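Local coordinates for putative fructose-bisphosphate aldolase (Coccidioides immitis, PDB 3PM6), which is a putative class II aldolase of the TIM-barrel fold that carries a bound zinc ion and whose own function remains to be established, at residues A[91-96]-A[121-126]; A[97-102]-A[134-139]; A[117-122]-A[145-150]; A[128-133]-A[178-183]; A[152-157]-A[189-194]. One frame throughout, in Å; residues are numbered along the deposited sequence.

Interaction 1: A[91-96]-A[121-126]; sequences HAQDPE and MSHFSK. With ZN (zinc ion), chain S.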
# COMPACT_ATOMS: atom_id res chain seq x y z
N HIS A 91 11.86 10.41 -11.01
CA HIS A 91 12.70 9.69 -12.00
C HIS A 91 11.93 8.86 -13.02
O HIS A 91 12.24 7.71 -13.27
CB HIS A 91 13.77 8.87 -11.27
CG HIS A 91 14.72 9.76 -10.55
ND1 HIS A 91 15.44 10.74 -11.22
CD2 HIS A 91 14.95 9.96 -9.23
CE1 HIS A 91 16.12 11.45 -10.34
NE2 HIS A 91 15.84 11.00 -9.14
N ALA A 92 10.91 9.45 -13.60
CA ALA A 92 10.27 8.82 -14.70
C ALA A 92 11.16 9.07 -15.92
O ALA A 92 11.24 10.21 -16.38
CB ALA A 92 8.88 9.41 -14.87
N GLN A 93 11.82 8.03 -16.42
CA GLN A 93 12.85 8.22 -17.43
C GLN A 93 12.48 7.64 -18.79
O GLN A 93 13.34 7.49 -19.66
CB GLN A 93 14.21 7.66 -16.96
CG GLN A 93 14.70 8.30 -15.64
CD GLN A 93 16.06 7.75 -15.19
OE1 GLN A 93 16.47 6.66 -15.60
NE2 GLN A 93 16.76 8.51 -14.34
N ASP A 94 11.18 7.39 -18.96
CA ASP A 94 10.62 6.76 -20.16
C ASP A 94 9.32 7.48 -20.53
O ASP A 94 8.39 7.49 -19.74
CB ASP A 94 10.31 5.29 -19.84
CG ASP A 94 9.84 4.47 -21.08
OD1 ASP A 94 9.16 5.00 -22.01
OD2 ASP A 94 10.16 3.25 -21.11
N PRO A 95 9.26 8.12 -21.72
CA PRO A 95 8.07 8.84 -22.17
C PRO A 95 6.75 8.03 -22.05
O PRO A 95 5.71 8.57 -21.61
CB PRO A 95 8.40 9.15 -23.64
CG PRO A 95 9.88 9.34 -23.60
CD PRO A 95 10.39 8.29 -22.65
N GLU A 96 6.80 6.74 -22.39
CA GLU A 96 5.64 5.86 -22.31
C GLU A 96 5.09 5.73 -20.89
O GLU A 96 3.88 5.76 -20.65
CB GLU A 96 5.95 4.47 -22.89
N MET A 121 14.52 13.25 -18.41
CA MET A 121 15.11 12.80 -19.68
C MET A 121 16.63 13.00 -19.72
O MET A 121 17.24 13.14 -20.79
CB MET A 121 14.42 13.56 -20.82
CG MET A 121 12.87 13.32 -20.86
SD MET A 121 12.47 11.61 -21.31
CE MET A 121 11.43 11.06 -19.96
N SER A 122 17.24 13.00 -18.53
CA SER A 122 18.64 13.41 -18.37
C SER A 122 19.61 12.39 -18.95
O SER A 122 20.78 12.70 -19.17
CB SER A 122 18.96 13.62 -16.87
OG SER A 122 18.93 12.37 -16.19
N HIS A 123 19.13 11.17 -19.18
CA HIS A 123 19.94 10.14 -19.80
C HIS A 123 20.18 10.35 -21.30
O HIS A 123 21.11 9.76 -21.86
CB HIS A 123 19.36 8.76 -19.54
CG HIS A 123 19.55 8.28 -18.13
ND1 HIS A 123 19.85 6.98 -17.82
CD2 HIS A 123 19.51 8.95 -16.95
CE1 HIS A 123 19.94 6.84 -16.51
NE2 HIS A 123 19.75 8.03 -15.96
N PHE A 124 19.36 11.18 -21.93
CA PHE A 124 19.48 11.48 -23.35
C PHE A 124 20.40 12.69 -23.52
O PHE A 124 20.74 13.35 -22.53
CB PHE A 124 18.08 11.72 -23.98
CG PHE A 124 17.16 10.53 -23.87
CD1 PHE A 124 17.38 9.39 -24.64
CD2 PHE A 124 16.10 10.53 -22.95
CE1 PHE A 124 16.55 8.26 -24.52
CE2 PHE A 124 15.26 9.41 -22.80
CZ PHE A 124 15.48 8.27 -23.58
N SER A 125 20.80 12.97 -24.77
CA SER A 125 21.59 14.17 -25.08
C SER A 125 20.76 15.36 -24.65
O SER A 125 19.51 15.26 -24.55
CB SER A 125 21.90 14.26 -26.59
OG SER A 125 20.72 14.41 -27.37
N LYS A 126 21.45 16.46 -24.38
CA LYS A 126 20.79 17.69 -23.96
C LYS A 126 19.60 18.09 -24.83
O LYS A 126 18.51 18.41 -24.34
CB LYS A 126 21.82 18.84 -23.92
CG LYS A 126 21.24 20.11 -23.39
CD LYS A 126 22.14 21.31 -23.64
CE LYS A 126 21.67 22.15 -24.83
NZ LYS A 126 20.16 22.25 -24.85
ZN ZN S . 16.86 11.75 -7.46
O HOH W 1 19.40 7.99 -13.40

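Interaction 2: A[97-102]-A[134-139]; sequences IIKRAA and RELVAY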
# COMPACT_ATOMS: atom_id res chain seq x y z
N ILE A 97 5.99 5.60 -19.92
CA ILE A 97 5.56 5.49 -18.53
C ILE A 97 4.98 6.79 -17.98
O ILE A 97 4.12 6.79 -17.11
CB ILE A 97 6.72 5.01 -17.64
CG1 ILE A 97 6.84 3.49 -17.74
CG2 ILE A 97 6.44 5.33 -16.19
CD1 ILE A 97 7.46 2.96 -19.01
N ILE A 98 5.48 7.90 -18.48
CA ILE A 98 5.03 9.21 -18.02
C ILE A 98 3.56 9.39 -18.45
O ILE A 98 2.69 9.73 -17.65
CB ILE A 98 5.99 10.31 -18.55
CG1 ILE A 98 7.31 10.22 -17.76
CG2 ILE A 98 5.38 11.72 -18.45
CD1 ILE A 98 8.46 11.07 -18.30
N LYS A 99 3.28 9.10 -19.72
CA LYS A 99 1.91 9.23 -20.23
C LYS A 99 1.01 8.25 -19.51
O LYS A 99 -0.10 8.59 -19.16
CB LYS A 99 1.87 8.92 -21.71
CG LYS A 99 2.68 9.83 -22.52
CD LYS A 99 3.09 9.08 -23.77
CE LYS A 99 3.77 10.01 -24.71
NZ LYS A 99 2.82 11.09 -25.03
N ARG A 100 1.51 7.04 -19.24
CA ARG A 100 0.71 6.05 -18.53
C ARG A 100 0.37 6.56 -17.12
O ARG A 100 -0.79 6.47 -16.66
CB ARG A 100 1.43 4.71 -18.48
CG ARG A 100 0.64 3.59 -17.78
CD ARG A 100 1.51 2.36 -17.44
NE ARG A 100 0.74 1.37 -16.69
CZ ARG A 100 1.13 0.12 -16.45
NH1 ARG A 100 0.35 -0.69 -15.77
NH2 ARG A 100 2.30 -0.33 -16.90
N ALA A 101 1.37 7.11 -16.44
CA ALA A 101 1.12 7.73 -15.12
C ALA A 101 0.17 8.93 -15.22
O ALA A 101 -0.70 9.10 -14.38
CB ALA A 101 2.43 8.12 -14.45
N ALA A 102 0.36 9.78 -16.22
CA ALA A 102 -0.41 11.01 -16.37
C ALA A 102 -1.90 10.73 -16.69
O ALA A 102 -2.77 11.50 -16.31
CB ALA A 102 0.21 11.91 -17.43
N ARG A 134 9.81 19.08 -23.31
CA ARG A 134 8.77 20.04 -23.79
C ARG A 134 7.45 19.34 -24.12
O ARG A 134 6.38 19.75 -23.68
CB ARG A 134 9.28 20.80 -25.00
CG ARG A 134 8.27 21.78 -25.60
CD ARG A 134 8.91 22.53 -26.78
NE ARG A 134 10.04 23.36 -26.35
CZ ARG A 134 9.93 24.60 -25.86
NH1 ARG A 134 8.74 25.19 -25.73
NH2 ARG A 134 11.03 25.25 -25.49
N GLU A 135 7.51 18.25 -24.87
CA GLU A 135 6.30 17.58 -25.27
C GLU A 135 5.64 16.80 -24.14
O GLU A 135 4.42 16.71 -24.10
CB GLU A 135 6.50 16.77 -26.56
CG GLU A 135 6.92 15.34 -26.46
CD GLU A 135 6.88 14.66 -27.85
OE1 GLU A 135 7.96 14.38 -28.42
OE2 GLU A 135 5.77 14.41 -28.40
N LEU A 136 6.44 16.26 -23.22
CA LEU A 136 5.87 15.56 -22.09
C LEU A 136 5.26 16.49 -21.05
O LEU A 136 4.30 16.11 -20.38
CB LEU A 136 6.88 14.58 -21.46
CG LEU A 136 7.22 13.40 -22.37
CD1 LEU A 136 8.53 12.75 -21.92
CD2 LEU A 136 6.09 12.38 -22.48
N VAL A 137 5.84 17.68 -20.91
CA VAL A 137 5.26 18.70 -20.05
C VAL A 137 3.87 19.08 -20.57
O VAL A 137 2.92 19.22 -19.78
CB VAL A 137 6.17 19.95 -19.99
CG1 VAL A 137 5.39 21.17 -19.49
CG2 VAL A 137 7.41 19.67 -19.12
N ALA A 138 3.74 19.23 -21.89
CA ALA A 138 2.44 19.54 -22.50
C ALA A 138 1.43 18.45 -22.12
O ALA A 138 0.32 18.75 -21.65
CB ALA A 138 2.57 19.65 -24.04
N TYR A 139 1.84 17.20 -22.28
CA TYR A 139 0.97 16.07 -21.99
C TYR A 139 0.51 16.04 -20.53
O TYR A 139 -0.66 15.77 -20.23
CB TYR A 139 1.66 14.77 -22.39
CG TYR A 139 0.75 13.57 -22.48
CD1 TYR A 139 0.23 13.13 -23.72
CD2 TYR A 139 0.41 12.87 -21.32
CE1 TYR A 139 -0.63 11.99 -23.79
CE2 TYR A 139 -0.43 11.74 -21.36
CZ TYR A 139 -0.94 11.30 -22.60
OH TYR A 139 -1.77 10.19 -22.61

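Interaction 3: A[117-122]-A[145-150]; sequences IMVDMS and IATEAE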
# COMPACT_ATOMS: atom_id res chain seq x y z
N ILE A 117 5.03 15.19 -11.67
CA ILE A 117 5.78 14.07 -12.22
C ILE A 117 7.13 14.62 -12.56
O ILE A 117 7.22 15.73 -13.06
CB ILE A 117 5.08 13.53 -13.50
CG1 ILE A 117 3.72 12.90 -13.17
CG2 ILE A 117 6.01 12.59 -14.33
CD1 ILE A 117 2.96 12.37 -14.44
N MET A 118 8.17 13.85 -12.29
CA MET A 118 9.46 14.26 -12.74
C MET A 118 9.71 13.73 -14.14
O MET A 118 9.90 12.54 -14.31
CB MET A 118 10.59 13.84 -11.77
CG MET A 118 11.95 14.28 -12.27
SD MET A 118 13.32 13.53 -11.35
CE MET A 118 14.65 14.58 -12.01
N VAL A 119 9.74 14.62 -15.13
CA VAL A 119 10.07 14.23 -16.51
C VAL A 119 11.58 14.24 -16.61
O VAL A 119 12.18 15.27 -16.89
CB VAL A 119 9.44 15.20 -17.56
CG1 VAL A 119 9.71 14.72 -18.95
CG2 VAL A 119 7.92 15.36 -17.31
N ASP A 120 12.19 13.09 -16.32
CA ASP A 120 13.62 12.96 -16.17
C ASP A 120 14.19 12.38 -17.46
O ASP A 120 14.32 11.16 -17.61
CB ASP A 120 13.95 12.01 -14.99
CG ASP A 120 15.44 11.87 -14.76
OD1 ASP A 120 16.18 12.53 -15.53
OD2 ASP A 120 15.89 11.17 -13.82
N MET A 121 14.52 13.25 -18.41
CA MET A 121 15.11 12.80 -19.68
C MET A 121 16.63 13.00 -19.72
O MET A 121 17.24 13.14 -20.79
CB MET A 121 14.42 13.56 -20.82
CG MET A 121 12.87 13.32 -20.86
SD MET A 121 12.47 11.61 -21.31
CE MET A 121 11.43 11.06 -19.96
N SER A 122 17.24 13.00 -18.53
CA SER A 122 18.64 13.41 -18.37
C SER A 122 19.61 12.39 -18.95
O SER A 122 20.78 12.70 -19.17
CB SER A 122 18.96 13.62 -16.87
OG SER A 122 18.93 12.37 -16.19
N ILE A 145 -1.29 18.27 -14.32
CA ILE A 145 -0.12 17.73 -13.60
C ILE A 145 1.11 18.65 -13.70
O ILE A 145 1.51 19.02 -14.79
CB ILE A 145 0.19 16.31 -14.12
CG1 ILE A 145 -1.02 15.39 -13.85
CG2 ILE A 145 1.50 15.76 -13.51
CD1 ILE A 145 -0.91 13.98 -14.53
N ALA A 146 1.67 19.03 -12.56
CA ALA A 146 2.88 19.81 -12.49
C ALA A 146 4.12 18.94 -12.82
O ALA A 146 4.06 17.71 -12.75
CB ALA A 146 3.01 20.41 -11.11
N THR A 147 5.24 19.56 -13.19
CA THR A 147 6.38 18.79 -13.71
C THR A 147 7.72 19.30 -13.24
O THR A 147 7.88 20.48 -12.94
CB THR A 147 6.44 18.74 -15.26
OG1 THR A 147 6.57 20.05 -15.77
CG2 THR A 147 5.23 18.09 -15.87
N GLU A 148 8.67 18.40 -13.17
CA GLU A 148 10.04 18.70 -12.75
C GLU A 148 10.88 18.11 -13.85
O GLU A 148 10.53 17.06 -14.37
CB GLU A 148 10.34 17.99 -11.43
CG GLU A 148 11.79 18.04 -10.94
CD GLU A 148 11.98 17.29 -9.62
OE1 GLU A 148 11.09 17.38 -8.74
OE2 GLU A 148 13.01 16.60 -9.48
N ALA A 149 11.97 18.78 -14.19
CA ALA A 149 12.91 18.30 -15.18
C ALA A 149 14.33 18.49 -14.69
O ALA A 149 14.57 19.21 -13.72
CB ALA A 149 12.69 19.02 -16.50
N GLU A 150 15.25 17.79 -15.34
CA GLU A 150 16.67 17.82 -14.96
C GLU A 150 17.55 18.42 -16.05
O GLU A 150 17.92 17.74 -17.03
CB GLU A 150 17.16 16.41 -14.64
CG GLU A 150 18.59 16.34 -14.13
CD GLU A 150 18.92 14.94 -13.59
OE1 GLU A 150 18.12 14.37 -12.84
OE2 GLU A 150 20.00 14.42 -13.90
O HOH W 2 14.69 16.27 -17.83
O HOH W 3 18.36 11.71 -12.63

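Interaction 4: A[128-133]-A[178-183]; sequences ENLRLT and EEFVAT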
# COMPACT_ATOMS: atom_id res chain seq x y z
N GLU A 128 17.82 16.30 -27.04
CA GLU A 128 16.75 15.32 -26.92
C GLU A 128 16.00 15.45 -25.58
O GLU A 128 14.76 15.39 -25.55
CB GLU A 128 17.32 13.91 -27.12
CG GLU A 128 16.28 12.78 -27.11
CD GLU A 128 15.45 12.72 -28.39
OE1 GLU A 128 15.44 13.68 -29.21
OE2 GLU A 128 14.80 11.69 -28.58
N ASN A 129 16.74 15.63 -24.50
CA ASN A 129 16.17 15.90 -23.17
C ASN A 129 15.20 17.10 -23.29
O ASN A 129 14.04 17.02 -22.87
CB ASN A 129 17.34 16.13 -22.20
CG ASN A 129 16.93 16.42 -20.75
OD1 ASN A 129 15.76 16.66 -20.42
ND2 ASN A 129 17.96 16.43 -19.86
N LEU A 130 15.64 18.20 -23.91
CA LEU A 130 14.76 19.37 -24.05
C LEU A 130 13.52 19.05 -24.87
O LEU A 130 12.40 19.44 -24.48
CB LEU A 130 15.46 20.53 -24.75
CG LEU A 130 16.36 21.40 -23.92
CD1 LEU A 130 17.16 22.19 -24.94
CD2 LEU A 130 15.55 22.31 -22.98
N ARG A 131 13.74 18.32 -25.97
CA ARG A 131 12.68 17.97 -26.92
C ARG A 131 11.61 17.12 -26.26
O ARG A 131 10.42 17.45 -26.31
CB ARG A 131 13.26 17.23 -28.14
CG ARG A 131 12.27 17.08 -29.31
CD ARG A 131 12.79 16.16 -30.44
NE ARG A 131 12.97 14.76 -30.01
CZ ARG A 131 11.98 13.89 -29.88
NH1 ARG A 131 10.72 14.23 -30.13
NH2 ARG A 131 12.24 12.66 -29.51
N LEU A 132 12.02 16.00 -25.68
CA LEU A 132 11.07 15.14 -25.00
C LEU A 132 10.43 15.86 -23.79
O LEU A 132 9.23 15.74 -23.57
CB LEU A 132 11.74 13.84 -24.54
CG LEU A 132 12.23 12.92 -25.65
CD1 LEU A 132 13.24 11.92 -25.05
CD2 LEU A 132 11.03 12.23 -26.37
N THR A 133 11.23 16.61 -23.01
CA THR A 133 10.67 17.32 -21.83
C THR A 133 9.55 18.28 -22.27
O THR A 133 8.46 18.28 -21.71
CB THR A 133 11.75 18.06 -20.99
OG1 THR A 133 12.68 17.12 -20.45
CG2 THR A 133 11.11 18.84 -19.82
N GLU A 178 17.81 28.07 -18.14
CA GLU A 178 16.98 28.97 -18.97
C GLU A 178 16.33 28.24 -20.13
O GLU A 178 15.13 28.38 -20.33
CB GLU A 178 17.83 30.14 -19.52
CG GLU A 178 17.99 31.32 -18.55
CD GLU A 178 19.21 32.19 -18.86
OE1 GLU A 178 19.62 32.24 -20.06
OE2 GLU A 178 19.78 32.82 -17.91
N GLU A 179 17.11 27.46 -20.89
CA GLU A 179 16.53 26.63 -21.96
C GLU A 179 15.39 25.76 -21.42
O GLU A 179 14.34 25.65 -22.06
CB GLU A 179 17.58 25.75 -22.72
CG GLU A 179 18.91 26.48 -23.13
CD GLU A 179 19.95 25.59 -23.89
OE1 GLU A 179 21.17 25.52 -23.52
OE2 GLU A 179 19.52 25.00 -24.91
N PHE A 180 15.57 25.16 -20.25
CA PHE A 180 14.53 24.27 -19.70
C PHE A 180 13.28 25.02 -19.19
O PHE A 180 12.15 24.51 -19.31
CB PHE A 180 15.08 23.28 -18.68
CG PHE A 180 15.63 22.04 -19.29
CD1 PHE A 180 14.84 20.92 -19.43
CD2 PHE A 180 16.94 22.00 -19.76
CE1 PHE A 180 15.34 19.79 -20.02
CE2 PHE A 180 17.45 20.87 -20.35
CZ PHE A 180 16.66 19.76 -20.48
N VAL A 181 13.48 26.21 -18.64
CA VAL A 181 12.35 27.07 -18.21
C VAL A 181 11.34 27.32 -19.36
O VAL A 181 10.13 27.37 -19.14
CB VAL A 181 12.86 28.42 -17.61
CG1 VAL A 181 11.76 29.49 -17.58
CG2 VAL A 181 13.43 28.22 -16.20
N ALA A 182 11.85 27.50 -20.58
CA ALA A 182 10.99 27.70 -21.78
C ALA A 182 10.14 26.47 -22.13
O ALA A 182 9.18 26.59 -22.90
CB ALA A 182 11.82 28.14 -23.00
N THR A 183 10.49 25.30 -21.60
CA THR A 183 9.66 24.11 -21.85
C THR A 183 8.38 24.16 -21.06
O THR A 183 7.50 23.36 -21.31
CB THR A 183 10.36 22.78 -21.48
OG1 THR A 183 10.69 22.79 -20.08
CG2 THR A 183 11.61 22.56 -22.30

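Interaction 5: A[152-157]-A[189-194]; sequences GRIEGG and APAFGN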
# COMPACT_ATOMS: atom_id res chain seq x y z
N GLY A 152 20.50 18.68 -16.84
CA GLY A 152 21.89 18.21 -16.70
C GLY A 152 21.82 16.72 -16.54
O GLY A 152 20.82 16.13 -16.94
N ARG A 153 22.87 16.11 -16.00
CA ARG A 153 22.87 14.67 -15.71
C ARG A 153 23.58 14.36 -14.39
O ARG A 153 24.81 14.39 -14.31
CB ARG A 153 23.53 13.86 -16.83
CG ARG A 153 23.24 12.35 -16.72
CD ARG A 153 23.95 11.60 -17.84
NE ARG A 153 23.40 12.05 -19.12
CZ ARG A 153 24.12 12.30 -20.21
NH1 ARG A 153 25.46 12.14 -20.20
NH2 ARG A 153 23.50 12.69 -21.32
N ILE A 154 22.77 14.09 -13.37
CA ILE A 154 23.21 13.53 -12.12
C ILE A 154 23.63 12.08 -12.36
O ILE A 154 22.92 11.30 -13.03
CB ILE A 154 22.10 13.67 -11.00
CG1 ILE A 154 21.76 15.16 -10.79
CG2 ILE A 154 22.58 13.08 -9.68
CD1 ILE A 154 20.45 15.42 -10.04
N GLU A 155 24.79 11.72 -11.84
CA GLU A 155 25.29 10.36 -11.99
C GLU A 155 24.80 9.44 -10.89
O GLU A 155 24.44 9.89 -9.81
CB GLU A 155 26.82 10.37 -12.01
CG GLU A 155 27.39 11.07 -13.24
CD GLU A 155 28.91 10.99 -13.30
OE1 GLU A 155 29.56 11.94 -12.82
OE2 GLU A 155 29.44 9.98 -13.82
N GLY A 156 24.81 8.15 -11.16
CA GLY A 156 24.52 7.17 -10.10
C GLY A 156 23.16 6.52 -10.28
O GLY A 156 22.35 6.92 -11.12
N GLY A 157 22.93 5.48 -9.48
CA GLY A 157 21.67 4.76 -9.52
C GLY A 157 21.20 4.54 -8.10
O GLY A 157 21.98 4.69 -7.14
N ALA A 189 15.71 20.23 -11.31
CA ALA A 189 16.61 19.43 -10.48
C ALA A 189 18.01 19.66 -11.00
O ALA A 189 18.41 19.04 -11.99
CB ALA A 189 16.25 17.95 -10.60
N PRO A 190 18.75 20.59 -10.37
CA PRO A 190 20.05 20.86 -10.98
C PRO A 190 21.10 19.83 -10.61
O PRO A 190 21.06 19.25 -9.53
CB PRO A 190 20.42 22.27 -10.45
CG PRO A 190 19.59 22.45 -9.11
CD PRO A 190 18.33 21.60 -9.35
N ALA A 191 22.04 19.60 -11.53
CA ALA A 191 23.27 18.84 -11.28
C ALA A 191 24.38 19.83 -10.88
O ALA A 191 24.80 20.66 -11.68
CB ALA A 191 23.67 18.06 -12.54
N PHE A 192 24.85 19.77 -9.65
CA PHE A 192 25.84 20.74 -9.21
C PHE A 192 26.86 20.10 -8.29
O PHE A 192 27.40 20.77 -7.43
CB PHE A 192 25.17 21.99 -8.60
CG PHE A 192 24.44 21.73 -7.31
CD1 PHE A 192 23.19 21.09 -7.31
CD2 PHE A 192 24.98 22.16 -6.08
CE1 PHE A 192 22.51 20.85 -6.13
CE2 PHE A 192 24.29 21.94 -4.86
CZ PHE A 192 23.06 21.28 -4.88
N GLY A 193 27.11 18.80 -8.48
CA GLY A 193 28.06 18.03 -7.66
C GLY A 193 27.38 16.92 -6.85
O GLY A 193 28.04 15.99 -6.36
N ASN A 194 26.07 17.03 -6.70
CA ASN A 194 25.29 15.95 -6.09
C ASN A 194 25.30 14.68 -6.97
O ASN A 194 25.57 14.74 -8.18
CB ASN A 194 23.88 16.40 -5.74
CG ASN A 194 23.15 17.05 -6.89
OD1 ASN A 194 23.77 17.60 -7.82
ND2 ASN A 194 21.83 17.03 -6.84
O HOH W 4 26.49 13.48 -10.45

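Interaction 1: A[91-96]-A[121-126]
Met121 hooks its terminal methyl against the backbone running from Ala92 to Asp94, and this makes the tightly packed half of the contact. Its CG stands anti to the carbonyl carbon (chi1 -59°), and the chain then bends at chi2 and chi3, bringing CE to 3.7 Å from Ala92 O and 3.8 Å from Gln93 C. Pro95, the first residue of helix 95-103, packs on the same methyl with CD 4.0 Å from Met121 CE. Just before it Asp94 caps the helix, OD1 accepting from Glu96 N at 3.0 Å. Ile98, Asn129, Leu132 and Thr133 also touch the methionine, which is buried.

The other half is polar and watery. The extended side chain of Gln93 brings OE1 over one face of the His123 ring, 3.5 Å above its plane and displaced toward the rim, with amide and ring planes 55° apart. A water molecule ties the pair together: Gln93 NE2 donates to it at 2.9 Å, while it sits in the imidazole plane 2.6 Å from His123 NE2. Farther out, exposed Phe124 only skims Gln93 O with its ring.

Gln93 NE2 also donates to Asp120 OD2, the oxygen that accepts from His91 ND1. His91 NE2 binds the zinc ion at 2.1 Å, where His196 and His227 complete the protein ligands. Asp120 is thus the second-shell residue, and Gln93 steadies it from one step farther out; this chain from Gln93 through Asp120 and His91 to the zinc ion is consistent with a fixed orientation of the metal ligand.

Interaction 2: A[97-102]-A[134-139]
The segments 97-102 of helix 95-103 and 134-139 of helix 126-141, joined chiefly through Lys99 and Tyr139, run side by side in nearly the same direction, their axes 12° apart and 10.3 Å at closest approach. Tyr139 bridges most of that gap. Its CG is anti to the backbone N (chi1 -166°), and the ring beyond it lies against the opposite helix. Lys99 drapes across one face of this ring: CG stands over the centre, 3.8 Å from the Tyr139 ring centroid, in a CH-pi contact. The chain then turns at chi4, returning NZ over the same face in an off-centre cation-pi interaction, with Lys99 NZ 3.5 Å from Tyr139 CD1. Ala102 meets the ring differently, at its edge and in plane, CB 4.0 Å from Tyr139 CE2. The phenol OH is hydrogen-bonded to Asp103 OD1, so the polar tip is held by the first helix as well.

One turn earlier the contact becomes purely apolar. Leu136 and Ile98 cross at about a right angle, with Leu136 CD1 4.0 Å from Ile98 CD1. The second methyl, Leu136 CD2, rests 4.0 Å from Lys99 CE and thereby links the two layers.

Inward, the pair packs on the barrel strands: Ile98 and Leu136 both touch Val119 of strand 116-119. Ala102 settles on Ile117 and Ile145, Ala101 on Leu89 of strand 85-92, while Arg100 turns to helix 60-66 and Asp67, and Val137 touches Ile185.

Interaction 3: A[117-122]-A[145-150]
Ile117, Val119 and Glu148 hold the two strands together in parallel register. Ile117 N donates to Ala146 O at 2.9 Å, and Glu148 N returns a bond to Ile117 O. Val119 N closes the ladder on Glu148 O at 2.7 Å. Past Val119 a water takes over from direct pairing, donating to Val119 O and accepting from Glu150 N and Met121 N.

Side chains split between the sheet faces. Ile117, Val119 and Thr147 turn to the helix side, where Ile117 CG1 packs 3.6 Å from Ile145 CG2. Met118 and Glu148 share the other face. The extended Met118 chain, its CG anti to the backbone N (chi1 180°), brings SD to 3.6 Å from Glu148 OE2 and CE to 3.6 Å from Glu150 OE1.

Beyond the strand end Asp120 OD1 grips two donors of Ser122, the backbone N in an Asx turn and OG through the syn lone pair at 2.8 Å. Ser122 CB presses to 3.2 Å from Glu150 OE2. The Asp120 and Glu150 carboxylates lie side by side, OD1 and OE1 3.8 Å apart, with a water beside both, while Asp120 OD2 is held by His91 ND1. Ile154 N donates to Glu150 OE2. Farther out, Lys247 forms a salt bridge with Glu148 OE1, and Glu148 OE2 is hydrogen-bonded to the zinc ligand His227.

Strand 116-119, helix 126-141 and strand 146-149 form one beta-alpha-beta crossover of the TIM barrel, whose C-terminal strand ends carry the metal site.

Interaction 4: A[128-133]-A[178-183]
Leu130 lays its CD2 methyl squarely on the face of Phe180, 3.5 Å from the ring centroid and 9° off the normal, a CH-pi contact over the centre of the ring. CG of the leucine stands anti to its own carbonyl carbon (chi1 -81°) and itself comes within 3.8 Å of Phe180 CE2, so that the leucine crosses the ring obliquely with CG near its CE2 and CZ side.

The rim of the same ring meets polar atoms. Asn129 crosses it at about a right angle, with amide and ring planes 65° apart and OD1 3.2 Å from Phe180 CE1. Thr133 also comes to the edge, OG1 lying in the ring plane 3.8 Å from Phe180 CE1. A carbonyl and a hydroxyl oxygen at an aromatic rim would be consistent with its weakly positive edge. The Asn129 amide is oriented from outside by ND2 donating to Glu150 O.

Leu130 has two further partners. Its CD1 meets Glu179 OE2 at 3.7 Å, the side chains crossing at about a right angle, and the same carboxylate oxygen forms a salt bridge with Lys126. Thr183 brings CG2 to 4.0 Å from Leu130 CD2, and its OG1 faces Thr133 CG2.

Both helices stand outside the barrel. Thr133 and Phe180 rest on Ala149 of strand 146-149, Phe180 also on Pro151, and Val181 and Glu178 touch helix 208-218.

Interaction 5: A[152-157]-A[189-194]
Ile154 packs against the loop 189-194, joining two loops that follow neighbouring strands of the TIM barrel, 146-149 and 187-188. Gly152 opens the first loop and brings no side chain to the interface, so the chain runs on past Ala191 CB. At Arg153 only the main chain touches, N lying 4.1 Å from Ala191 CB. Its own CB points away from the other loop, and the guanidinium donates to two carbonyls of the loop after strand 116-119, Ser122 O and Phe124 O, and to one of its own loop, Glu168 O.

Ile154 carries the contact and spreads its branches over three partners. CG1, anti to the carbonyl carbon (chi1 -59°), packs 3.9 Å from Ala191 CB. From it CD1 reaches onward to 3.8 Å from Asn194 ND2, near Pro190 O as well, while CG2 branches back to 3.7 Å from Asn194 O. His196, a zinc ligand, touches the isoleucine too, so this packing borders the metal site.

At Glu155 the direct contact gives way to solvent: one water accepts from its N at 2.8 Å and donates to Asn194 O, also at 2.8 Å.

The second loop is braced from within. Asn194 ND2 donates to His227 O of another zinc ligand, and Phe192 N points at Asn194 OD1, 3.0 Å away with an N-H...O angle of 176°.

How the interactions relate
Interaction 3 is the most deeply buried, a backbone ladder between adjacent barrel strands, and its Asp120 meets His91 and Gln93 of interaction 1 beside the metal. Interactions 2 and 4, also buried, lie in the outer helical layer and share helix 126-141; with no hydrogen bond between their segments, they rest on ring faces, methyl groups and one cation-pi contact. Interactions 1 and 5 involve loops at the C-terminal strand ends, joined by Arg153; interaction 5 is buried, interaction 1 only partly, with Phe124 exposed. Waters bridge both, as they do the end of interaction 3. Met121 links the layers, touching interactions 2 and 4. Interactions 2 and 5 do not meet.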